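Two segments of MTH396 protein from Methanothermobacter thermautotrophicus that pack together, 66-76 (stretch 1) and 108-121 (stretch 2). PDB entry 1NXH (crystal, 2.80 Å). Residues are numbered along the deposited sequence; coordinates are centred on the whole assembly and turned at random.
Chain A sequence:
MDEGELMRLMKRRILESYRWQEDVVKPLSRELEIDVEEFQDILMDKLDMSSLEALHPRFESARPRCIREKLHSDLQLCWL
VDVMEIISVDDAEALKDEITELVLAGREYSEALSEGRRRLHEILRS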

ATOM      1  N   CYS A  66       2.538   5.933   8.148  1.00 34.71           N
ATOM      2  CA  CYS A  66       2.253   5.789   6.740  1.00 34.71           C
ATOM      3  C   CYS A  66       3.160   4.802   6.029  1.00 34.71           C
ATOM      4  O   CYS A  66       2.776   4.199   5.010  1.00 34.71           O
ATOM      5  CB  CYS A  66       2.313   7.151   6.065  1.00 32.53           C
ATOM      6  SG  CYS A  66       0.826   8.171   6.360  1.00 32.53           S
ATOM      7  N   ILE A  67       4.358   4.624   6.568  1.00 44.79           N
ATOM      8  CA  ILE A  67       5.303   3.698   5.963  1.00 44.79           C
ATOM      9  C   ILE A  67       4.935   2.269   6.312  1.00 44.79           C
ATOM     10  O   ILE A  67       5.018   1.375   5.470  1.00 44.79           O
ATOM     11  CB  ILE A  67       6.743   3.968   6.428  1.00 40.38           C
ATOM     12  CG1 ILE A  67       7.167   5.388   6.018  1.00 40.38           C
ATOM     13  CG2 ILE A  67       7.669   2.904   5.830  1.00 40.38           C
ATOM     14  CD1 ILE A  67       8.498   5.830   6.566  1.00 40.38           C
ATOM     15  N   ARG A  68       4.533   2.057   7.560  1.00 33.91           N
ATOM     16  CA  ARG A  68       4.142   0.727   7.992  1.00 33.91           C
ATOM     17  C   ARG A  68       3.029   0.289   7.082  1.00 33.91           C
ATOM     18  O   ARG A  68       3.062  -0.814   6.542  1.00 33.91           O
ATOM     19  CB  ARG A  68       3.644   0.733   9.429  1.00 42.20           C
ATOM     20  CG  ARG A  68       4.616   1.366  10.373  1.00 42.20           C
ATOM     21  CD  ARG A  68       4.340   0.946  11.771  1.00 42.20           C
ATOM     22  NE  ARG A  68       4.295  -0.506  11.887  1.00 42.20           N
ATOM     23  CZ  ARG A  68       4.823  -1.161  12.918  1.00 42.20           C
ATOM     24  NH1 ARG A  68       5.427  -0.474  13.887  1.00 42.20           N
ATOM     25  NH2 ARG A  68       4.750  -2.487  12.993  1.00 42.20           N
ATOM     26  N   GLU A  69       2.045   1.164   6.901  1.00 29.56           N
ATOM     27  CA  GLU A  69       0.922   0.854   6.031  1.00 29.56           C
ATOM     28  C   GLU A  69       1.415   0.366   4.673  1.00 29.56           C
ATOM     29  O   GLU A  69       1.026  -0.720   4.212  1.00 29.56           O
ATOM     30  CB  GLU A  69       0.043   2.078   5.822  1.00 47.03           C
ATOM     31  CG  GLU A  69      -0.872   2.411   6.978  1.00 47.03           C
ATOM     32  CD  GLU A  69      -1.937   3.416   6.579  1.00 47.03           C
ATOM     33  OE1 GLU A  69      -2.595   3.975   7.488  1.00 47.03           O
ATOM     34  OE2 GLU A  69      -2.119   3.640   5.357  1.00 47.03           O
ATOM     35  N   LYS A  70       2.273   1.174   4.042  1.00 25.20           N
ATOM     36  CA  LYS A  70       2.834   0.843   2.732  1.00 25.20           C
ATOM     37  C   LYS A  70       3.484  -0.543   2.811  1.00 25.20           C
ATOM     38  O   LYS A  70       3.220  -1.417   1.983  1.00 25.20           O
ATOM     39  CB  LYS A  70       3.859   1.919   2.314  1.00 37.88           C
ATOM     40  CG  LYS A  70       3.967   2.141   0.787  1.00 37.88           C
ATOM     41  CD  LYS A  70       4.762   3.418   0.418  1.00 37.88           C
ATOM     42  CE  LYS A  70       5.198   3.485  -1.087  1.00 37.88           C
ATOM     43  NZ  LYS A  70       4.105   3.730  -2.095  1.00 37.88           N
ATOM     44  N   LEU A  71       4.309  -0.751   3.831  1.00 28.29           N
ATOM     45  CA  LEU A  71       4.986  -2.034   4.008  1.00 28.29           C
ATOM     46  C   LEU A  71       4.000  -3.184   4.103  1.00 28.29           C
ATOM     47  O   LEU A  71       4.089  -4.162   3.365  1.00 28.29           O
ATOM     48  CB  LEU A  71       5.859  -2.008   5.266  1.00 25.39           C
ATOM     49  CG  LEU A  71       6.998  -0.998   5.158  1.00 25.39           C
ATOM     50  CD1 LEU A  71       7.736  -0.871   6.472  1.00 25.39           C
ATOM     51  CD2 LEU A  71       7.928  -1.435   4.026  1.00 25.39           C
ATOM     52  N   HIS A  72       3.060  -3.055   5.024  1.00 29.23           N
ATOM     53  CA  HIS A  72       2.066  -4.085   5.229  1.00 29.23           C
ATOM     54  C   HIS A  72       1.492  -4.503   3.889  1.00 29.23           C
ATOM     55  O   HIS A  72       1.382  -5.697   3.587  1.00 29.23           O
ATOM     56  CB  HIS A  72       0.941  -3.562   6.119  1.00 23.28           C
ATOM     57  CG  HIS A  72       0.085  -4.647   6.683  1.00 23.28           C
ATOM     58  ND1 HIS A  72       0.511  -5.473   7.702  1.00 23.28           N
ATOM     59  CD2 HIS A  72      -1.144  -5.089   6.326  1.00 23.28           C
ATOM     60  CE1 HIS A  72      -0.421  -6.378   7.952  1.00 23.28           C
ATOM     61  NE2 HIS A  72      -1.434  -6.170   7.130  1.00 23.28           N
ATOM     62  N   SER A  73       1.135  -3.496   3.095  1.00 20.63           N
ATOM     63  CA  SER A  73       0.551  -3.715   1.782  1.00 20.63           C
ATOM     64  C   SER A  73       1.524  -4.368   0.828  1.00 20.63           C
ATOM     65  O   SER A  73       1.302  -5.483   0.367  1.00 20.63           O
ATOM     66  CB  SER A  73       0.089  -2.410   1.160  1.00 35.85           C
ATOM     67  OG  SER A  73      -0.284  -2.648  -0.186  1.00 35.85           O
ATOM     68  N   ASP A  74       2.606  -3.667   0.531  1.00 29.17           N
ATOM     69  CA  ASP A  74       3.610  -4.182  -0.379  1.00 29.17           C
ATOM     70  C   ASP A  74       4.089  -5.587  -0.047  1.00 29.17           C
ATOM     71  O   ASP A  74       4.441  -6.351  -0.953  1.00 29.17           O
ATOM     72  CB  ASP A  74       4.795  -3.232  -0.410  1.00 35.37           C
ATOM     73  CG  ASP A  74       4.430  -1.898  -0.976  1.00 35.37           C
ATOM     74  OD1 ASP A  74       5.296  -1.007  -0.980  1.00 35.37           O
ATOM     75  OD2 ASP A  74       3.269  -1.745  -1.428  1.00 35.37           O
ATOM     76  N   LEU A  75       4.109  -5.922   1.243  1.00 16.72           N
ATOM     77  CA  LEU A  75       4.553  -7.239   1.682  1.00 16.72           C
ATOM     78  C   LEU A  75       3.419  -8.250   1.776  1.00 16.72           C
ATOM     79  O   LEU A  75       3.498  -9.218   2.521  1.00 16.72           O
ATOM     80  CB  LEU A  75       5.260  -7.143   3.027  1.00 45.69           C
ATOM     81  CG  LEU A  75       6.572  -6.354   3.022  1.00 45.69           C
ATOM     82  CD1 LEU A  75       7.247  -6.496   4.387  1.00 45.69           C
ATOM     83  CD2 LEU A  75       7.492  -6.882   1.933  1.00 45.69           C
ATOM     84  N   GLN A  76       2.361  -8.011   1.017  1.00 25.09           N
ATOM     85  CA  GLN A  76       1.223  -8.915   0.977  1.00 25.09           C
ATOM     86  C   GLN A  76       0.837  -9.450   2.355  1.00 25.09           C
ATOM     87  O   GLN A  76       0.505 -10.643   2.514  1.00 25.09           O
ATOM     88  CB  GLN A  76       1.540 -10.077   0.035  1.00 63.74           C
ATOM     89  CG  GLN A  76       2.177  -9.664  -1.318  1.00 63.74           C
ATOM     90  CD  GLN A  76       1.309  -8.715  -2.168  1.00 63.74           C
ATOM     91  OE1 GLN A  76       0.094  -8.914  -2.309  1.00 63.74           O
ATOM     92  NE2 GLN A  76       1.942  -7.688  -2.751  1.00 63.74           N
ATOM     93  N   GLU A 108      16.349   4.068   1.187  1.00 41.65           N
ATOM     94  CA  GLU A 108      15.421   4.271   0.082  1.00 41.65           C
ATOM     95  C   GLU A 108      14.304   3.230   0.172  1.00 41.65           C
ATOM     96  O   GLU A 108      14.576   2.028   0.120  1.00 41.65           O
ATOM     97  CB  GLU A 108      16.145   4.093  -1.246  1.00104.38           C
ATOM     98  CG  GLU A 108      15.234   4.154  -2.452  1.00104.38           C
ATOM     99  CD  GLU A 108      15.082   5.556  -2.972  1.00104.38           C
ATOM    100  OE1 GLU A 108      14.785   6.457  -2.162  1.00104.38           O
ATOM    101  OE2 GLU A 108      15.265   5.758  -4.190  1.00104.38           O
ATOM    102  N   TYR A 109      13.053   3.673   0.282  1.00 59.01           N
ATOM    103  CA  TYR A 109      11.942   2.722   0.387  1.00 59.01           C
ATOM    104  C   TYR A 109      12.180   1.539  -0.528  1.00 59.01           C
ATOM    105  O   TYR A 109      12.265   0.398  -0.082  1.00 59.01           O
ATOM    106  CB  TYR A 109      10.598   3.354  -0.004  1.00 35.33           C
ATOM    107  CG  TYR A 109       9.438   2.411   0.261  1.00 35.33           C
ATOM    108  CD1 TYR A 109       9.179   1.972   1.555  1.00 35.33           C
ATOM    109  CD2 TYR A 109       8.656   1.892  -0.779  1.00 35.33           C
ATOM    110  CE1 TYR A 109       8.190   1.039   1.818  1.00 35.33           C
ATOM    111  CE2 TYR A 109       7.650   0.947  -0.522  1.00 35.33           C
ATOM    112  CZ  TYR A 109       7.432   0.522   0.788  1.00 35.33           C
ATOM    113  OH  TYR A 109       6.511  -0.459   1.104  1.00 35.33           O
ATOM    114  N   SER A 110      12.273   1.844  -1.814  1.00 29.60           N
ATOM    115  CA  SER A 110      12.499   0.852  -2.836  1.00 29.60           C
ATOM    116  C   SER A 110      13.466  -0.169  -2.289  1.00 29.60           C
ATOM    117  O   SER A 110      13.111  -1.327  -2.053  1.00 29.60           O
ATOM    118  CB  SER A 110      13.113   1.519  -4.054  1.00 68.66           C
ATOM    119  OG  SER A 110      12.929   2.921  -3.983  1.00 68.66           O
ATOM    120  N   GLU A 111      14.696   0.268  -2.072  1.00 40.31           N
ATOM    121  CA  GLU A 111      15.714  -0.628  -1.564  1.00 40.31           C
ATOM    122  C   GLU A 111      15.288  -1.300  -0.267  1.00 40.31           C
ATOM    123  O   GLU A 111      15.444  -2.507  -0.126  1.00 40.31           O
ATOM    124  CB  GLU A 111      17.016   0.140  -1.371  1.00 97.82           C
ATOM    125  CG  GLU A 111      17.537   0.754  -2.668  1.00 97.82           C
ATOM    126  CD  GLU A 111      18.616   1.796  -2.433  1.00 97.82           C
ATOM    127  OE1 GLU A 111      19.553   1.507  -1.658  1.00 97.82           O
ATOM    128  OE2 GLU A 111      18.530   2.899  -3.024  1.00 97.82           O
ATOM    129  N   ALA A 112      14.732  -0.529   0.667  1.00 49.82           N
ATOM    130  CA  ALA A 112      14.298  -1.065   1.960  1.00 49.82           C
ATOM    131  C   ALA A 112      13.250  -2.180   1.844  1.00 49.82           C
ATOM    132  O   ALA A 112      13.296  -3.172   2.576  1.00 49.82           O
ATOM    133  CB  ALA A 112      13.761   0.063   2.833  1.00 11.00           C
ATOM    134  N   LEU A 113      12.303  -2.015   0.927  1.00 47.06           N
ATOM    135  CA  LEU A 113      11.256  -3.009   0.729  1.00 47.06           C
ATOM    136  C   LEU A 113      11.878  -4.342   0.304  1.00 47.06           C
ATOM    137  O   LEU A 113      11.443  -5.413   0.739  1.00 47.06           O
ATOM    138  CB  LEU A 113      10.274  -2.529  -0.347  1.00 14.07           C
ATOM    139  CG  LEU A 113       8.839  -3.058  -0.272  1.00 14.07           C
ATOM    140  CD1 LEU A 113       8.099  -2.664  -1.511  1.00 14.07           C
ATOM    141  CD2 LEU A 113       8.820  -4.573  -0.142  1.00 14.07           C
ATOM    142  N   SER A 114      12.893  -4.270  -0.555  1.00 41.51           N
ATOM    143  CA  SER A 114      13.570  -5.463  -1.044  1.00 41.51           C
ATOM    144  C   SER A 114      14.110  -6.258   0.126  1.00 41.51           C
ATOM    145  O   SER A 114      13.924  -7.472   0.193  1.00 41.51           O
ATOM    146  CB  SER A 114      14.708  -5.073  -1.983  1.00 40.00           C
ATOM    147  OG  SER A 114      14.213  -4.329  -3.083  1.00 40.00           O
ATOM    148  N   GLU A 115      14.767  -5.567   1.052  1.00 33.49           N
ATOM    149  CA  GLU A 115      15.334  -6.206   2.236  1.00 33.49           C
ATOM    150  C   GLU A 115      14.214  -6.830   3.072  1.00 33.49           C
ATOM    151  O   GLU A 115      14.393  -7.893   3.683  1.00 33.49           O
ATOM    152  CB  GLU A 115      16.099  -5.175   3.074  1.00106.39           C
ATOM    153  CG  GLU A 115      17.550  -5.542   3.360  1.00106.39           C
ATOM    154  CD  GLU A 115      17.688  -6.849   4.126  1.00106.39           C
ATOM    155  OE1 GLU A 115      17.029  -6.991   5.181  1.00106.39           O
ATOM    156  OE2 GLU A 115      18.458  -7.731   3.682  1.00106.39           O
ATOM    157  N   GLY A 116      13.056  -6.166   3.100  1.00 29.45           N
ATOM    158  CA  GLY A 116      11.924  -6.676   3.864  1.00 29.45           C
ATOM    159  C   GLY A 116      11.362  -7.935   3.220  1.00 29.45           C
ATOM    160  O   GLY A 116      10.864  -8.850   3.905  1.00 29.45           O
ATOM    161  N   ARG A 117      11.433  -7.954   1.889  1.00 31.33           N
ATOM    162  CA  ARG A 117      10.974  -9.078   1.101  1.00 31.33           C
ATOM    163  C   ARG A 117      11.865 -10.236   1.549  1.00 31.33           C
ATOM    164  O   ARG A 117      11.384 -11.330   1.869  1.00 31.33           O
ATOM    165  CB  ARG A 117      11.194  -8.779  -0.374  1.00 65.23           C
ATOM    166  CG  ARG A 117      10.456  -9.692  -1.306  1.00 65.23           C
ATOM    167  CD  ARG A 117       9.259  -8.985  -1.853  1.00 65.23           C
ATOM    168  NE  ARG A 117       9.665  -7.740  -2.493  1.00 65.23           N
ATOM    169  CZ  ARG A 117       8.832  -6.871  -3.069  1.00 65.23           C
ATOM    170  NH1 ARG A 117       7.516  -7.098  -3.096  1.00 65.23           N
ATOM    171  NH2 ARG A 117       9.323  -5.761  -3.623  1.00 65.23           N
ATOM    172  N   ARG A 118      13.169  -9.968   1.590  1.00 40.36           N
ATOM    173  CA  ARG A 118      14.153 -10.963   2.011  1.00 40.36           C
ATOM    174  C   ARG A 118      13.853 -11.552   3.394  1.00 40.36           C
ATOM    175  O   ARG A 118      13.621 -12.761   3.523  1.00 40.36           O
ATOM    176  CB  ARG A 118      15.573 -10.361   2.002  1.00 64.14           C
ATOM    177  CG  ARG A 118      16.231 -10.297   0.610  1.00 64.14           C
ATOM    178  CD  ARG A 118      17.773 -10.198   0.664  1.00 64.14           C
ATOM    179  NE  ARG A 118      18.277  -8.859   0.997  1.00 64.14           N
ATOM    180  CZ  ARG A 118      18.229  -7.798   0.188  1.00 64.14           C
ATOM    181  NH1 ARG A 118      17.697  -7.895  -1.027  1.00 64.14           N
ATOM    182  NH2 ARG A 118      18.705  -6.628   0.602  1.00 64.14           N
ATOM    183  N   ARG A 119      13.852 -10.709   4.426  1.00 51.46           N
ATOM    184  CA  ARG A 119      13.596 -11.218   5.761  1.00 51.46           C
ATOM    185  C   ARG A 119      12.242 -11.912   5.840  1.00 51.46           C
ATOM    186  O   ARG A 119      12.039 -12.779   6.680  1.00 51.46           O
ATOM    187  CB  ARG A 119      13.697 -10.105   6.801  1.00 71.37           C
ATOM    188  CG  ARG A 119      14.260 -10.625   8.137  1.00 71.37           C
ATOM    189  CD  ARG A 119      14.595  -9.493   9.096  1.00 71.37           C
ATOM    190  NE  ARG A 119      15.193  -8.363   8.383  1.00 71.37           N
ATOM    191  CZ  ARG A 119      15.702  -7.276   8.965  1.00 71.37           C
ATOM    192  NH1 ARG A 119      15.696  -7.159  10.286  1.00 71.37           N
ATOM    193  NH2 ARG A 119      16.212  -6.298   8.220  1.00 71.37           N
ATOM    194  N   LEU A 120      11.324 -11.538   4.956  1.00 52.11           N
ATOM    195  CA  LEU A 120      10.005 -12.159   4.926  1.00 52.11           C
ATOM    196  C   LEU A 120      10.158 -13.602   4.498  1.00 52.11           C
ATOM    197  O   LEU A 120       9.781 -14.521   5.227  1.00 52.11           O
ATOM    198  CB  LEU A 120       9.085 -11.459   3.926  1.00 31.70           C
ATOM    199  CG  LEU A 120       7.751 -12.204   3.744  1.00 31.70           C
ATOM    200  CD1 LEU A 120       7.020 -12.209   5.062  1.00 31.70           C
ATOM    201  CD2 LEU A 120       6.886 -11.555   2.671  1.00 31.70           C
ATOM    202  N   HIS A 121      10.690 -13.784   3.289  1.00 47.77           N
ATOM    203  CA  HIS A 121      10.928 -15.115   2.728  1.00 47.77           C
ATOM    204  C   HIS A 121      11.547 -15.974   3.809  1.00 47.77           C
ATOM    205  O   HIS A 121      11.170 -17.130   4.012  1.00 47.77           O
ATOM    206  CB  HIS A 121      11.887 -15.033   1.538  1.00 98.30           C
ATOM    207  CG  HIS A 121      11.254 -14.508   0.291  1.00 98.30           C
ATOM    208  ND1 HIS A 121      10.288 -15.204  -0.403  1.00 98.30           N
ATOM    209  CD2 HIS A 121      11.420 -13.338  -0.372  1.00 98.30           C
ATOM    210  CE1 HIS A 121       9.885 -14.488  -1.438  1.00 98.30           C
ATOM    211  NE2 HIS A 121      10.556 -13.350  -1.441  1.00 98.30           N
TER

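How do the two helices meet? Helix 66-74 and helix 109-121 cross at -51°, with axes no closer than 10.9 Å, so side chains rather than backbone fill most of the gap. The backbones draw together along their length: CA of Ile67 lies 8.7 Å from CA of Tyr109, whereas CA of Leu75 comes within 6.7 Å of CA of Arg117. The contact buries 436 Å², both sides summed.

Which polar link joins them? Tyr109 OH donates a very short hydrogen bond, 2.5 Å, to Asp74 OD1. Both CA-to-CB bonds point toward the opposing stretch, and the t rotamer of Tyr109 carries its hydroxyl across to the carboxylate. Tyrosine suits this place because it combines a long apolar ring with a polar tip, so one side chain both packs and bonds.

What surrounds the tyrosine ring? Lys70 lays its aliphatic chain over one face, with CD 4.2 Å from the centroid of the Tyr109 ring in a CH-pi contact, while its NZ is hydrogen-bonded elsewhere in the structure. At the ring edge, Leu71 CD2 reaches Tyr109 CE1 at 3.3 Å. The chain of lysine thus serves as an apolar cover although its end is charged.

What fills the closer end of the contact? Leu75, just past the helix, is buried; its CA-to-CB bond points sideways, but the end of its side chain comes nearer to stretch 2, and its CD2 packs 3.4 Å from Leu113 CD2 and 4.2 Å from Gly116 C. Gly116 has no side chain; an ideal CB there would sit 3.7 Å from Leu75 CD1, a normal packing distance. Farther along, Leu120 CD2 lies 4.1 Å from Leu75 O, adding another buried apolar side chain. Branched leucines suit these positions, since their methyl groups can fill the space between the backbones.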